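Fiber (Bovine adenovirus 4, PDB 4UE0) forms the trimeric head of the viral fibre, the part that probably attaches the virion to a receptor on the host cell. Local coordinates at residues S68-C74 and W114-I118. Residues are numbered along the deposited sequence; the frame is centred on the assembly and turned at random.
Sequences SPFYASC and WTASI
Ile-118 lays its CD1 methyl over one face of the Phe-70 ring. The methyl sits 3.7 Å from the ring centroid and 17° off the ring normal, a CH-pi contact. It is displaced toward the CD2-CE2 side, and Phe-70 CD2 to Ile-118 CD1 is 3.6 Å. CG1 of Ile-118 follows along the same side of the ring. In Phe-70, CG stands anti to the carbonyl carbon (chi1 -67°), and this swings the ring toward strand 114-118 although the CB bond does not point straight at it. Phe-64 meets the same ring edge-to-face.

Ala-116 CB packs against Phe-70 CB and CD2 and lies 4.1 Å from Ala-72 CB. Within this chain the two strands are the outermost of two different four-stranded antiparallel sheets of the fibre head. They run nearly antiparallel and close one side of a beta-sandwich. The axes of segments 70-74 and 114-118 come within 6.1 Å. Direct backbone hydrogen bonds do not join them here. One water does: it accepts from Ser-117 N at 2.9 Å and can donate to Tyr-71 O at 2.8 Å, though it has more acceptors near it than protons.

At the other end Trp-114 carries the contact. Trp-114 CG lies between the backbone N and the carbonyl carbon (chi1 54°), and the indole leans forward, obliquely, toward the Ala-116 end of its strand, between the sheets. Ala-72 CB reaches its benzo ring obliquely, 3.9 Å from Trp-114 CE3. Cys-74 CB meets Trp-114 CD1, and Cys-74 SG lies 5.3 Å from the centroid of the five-membered ring, an oblique sulfur-aromatic contact.

Tyr-71 and Ser-117 point away from this interface. Ser-117 makes backbone hydrogen bonds to the second subunit. The Tyr-71 hydroxyl bonds to Thr-75 of that subunit, and the Ser-117 hydroxyl to its Ser-41.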
# COMPACT_ATOMS: atom_id res chain seq x y z
N SER A 68 -16.69 8.11 -9.04
CA SER A 68 -15.46 7.44 -9.48
C SER A 68 -15.32 6.07 -8.82
O SER A 68 -15.53 5.93 -7.60
CB SER A 68 -14.20 8.27 -9.17
OG SER A 68 -14.00 9.24 -10.19
N PRO A 69 -14.91 5.06 -9.59
CA PRO A 69 -14.53 3.79 -8.98
C PRO A 69 -13.27 3.95 -8.14
O PRO A 69 -12.47 4.87 -8.38
CB PRO A 69 -14.28 2.87 -10.17
CG PRO A 69 -14.70 3.57 -11.38
CD PRO A 69 -14.74 5.03 -11.06
N PHE A 70 -13.09 3.03 -7.21
CA PHE A 70 -11.81 2.91 -6.53
C PHE A 70 -10.77 2.35 -7.50
O PHE A 70 -11.09 1.48 -8.31
CB PHE A 70 -11.93 1.98 -5.33
CG PHE A 70 -12.79 2.49 -4.22
CD1 PHE A 70 -14.15 2.20 -4.17
CD2 PHE A 70 -12.24 3.21 -3.18
CE1 PHE A 70 -14.93 2.68 -3.13
CE2 PHE A 70 -13.02 3.66 -2.13
CZ PHE A 70 -14.36 3.40 -2.11
N TYR A 71 -9.54 2.86 -7.40
CA TYR A 71 -8.44 2.37 -8.23
C TYR A 71 -7.24 2.08 -7.33
O TYR A 71 -6.76 2.95 -6.61
CB TYR A 71 -8.06 3.39 -9.35
CG TYR A 71 -6.86 2.91 -10.11
CD1 TYR A 71 -6.93 1.78 -10.96
CD2 TYR A 71 -5.63 3.46 -9.89
CE1 TYR A 71 -5.82 1.25 -11.54
CE2 TYR A 71 -4.49 2.94 -10.49
CZ TYR A 71 -4.57 1.79 -11.28
OH TYR A 71 -3.45 1.22 -11.82
N ALA A 72 -6.72 0.86 -7.43
CA ALA A 72 -5.53 0.42 -6.69
C ALA A 72 -4.68 -0.44 -7.61
O ALA A 72 -4.99 -0.62 -8.78
CB ALA A 72 -5.93 -0.34 -5.44
N SER A 73 -3.57 -0.97 -7.11
CA SER A 73 -2.76 -1.91 -7.86
C SER A 73 -2.34 -3.06 -6.98
O SER A 73 -2.35 -2.97 -5.74
CB SER A 73 -1.53 -1.27 -8.50
OG SER A 73 -0.59 -0.94 -7.50
N CYS A 74 -1.99 -4.15 -7.62
CA CYS A 74 -1.46 -5.33 -6.96
C CYS A 74 -0.48 -6.00 -7.87
O CYS A 74 -0.32 -5.60 -9.03
CB CYS A 74 -2.61 -6.26 -6.54
SG CYS A 74 -3.51 -6.98 -7.90
N TRP A 114 -3.95 -5.23 -1.31
CA TRP A 114 -4.04 -3.86 -1.82
C TRP A 114 -5.00 -3.07 -1.00
O TRP A 114 -5.88 -3.58 -0.33
CB TRP A 114 -4.43 -3.84 -3.32
CG TRP A 114 -5.67 -4.60 -3.67
CD1 TRP A 114 -5.73 -5.85 -4.18
CD2 TRP A 114 -7.03 -4.13 -3.61
NE1 TRP A 114 -7.02 -6.19 -4.45
CE2 TRP A 114 -7.84 -5.16 -4.08
CE3 TRP A 114 -7.64 -2.94 -3.17
CZ2 TRP A 114 -9.23 -5.06 -4.10
CZ3 TRP A 114 -9.01 -2.86 -3.17
CH2 TRP A 114 -9.79 -3.91 -3.63
N THR A 115 -4.84 -1.75 -1.12
CA THR A 115 -5.72 -0.82 -0.49
C THR A 115 -6.02 0.35 -1.42
O THR A 115 -5.10 0.86 -2.04
CB THR A 115 -5.11 -0.18 0.80
OG1 THR A 115 -4.84 -1.18 1.78
CG2 THR A 115 -6.07 0.87 1.40
N ALA A 116 -7.26 0.78 -1.44
CA ALA A 116 -7.71 1.95 -2.19
C ALA A 116 -8.28 2.96 -1.23
O ALA A 116 -8.86 2.61 -0.19
CB ALA A 116 -8.78 1.57 -3.21
N SER A 117 -8.18 4.25 -1.56
CA SER A 117 -8.70 5.32 -0.71
C SER A 117 -9.24 6.44 -1.58
O SER A 117 -8.53 6.92 -2.47
CB SER A 117 -7.54 5.93 0.15
OG SER A 117 -7.97 7.09 0.86
N ILE A 118 -10.47 6.85 -1.27
CA ILE A 118 -11.10 8.02 -1.88
C ILE A 118 -11.41 9.02 -0.78
O ILE A 118 -11.96 8.65 0.25
CB ILE A 118 -12.38 7.63 -2.63
CG1 ILE A 118 -12.05 6.91 -3.92
CG2 ILE A 118 -13.21 8.87 -2.96
CD1 ILE A 118 -13.24 6.32 -4.65
O HOH W 1 -7.23 4.41 -4.32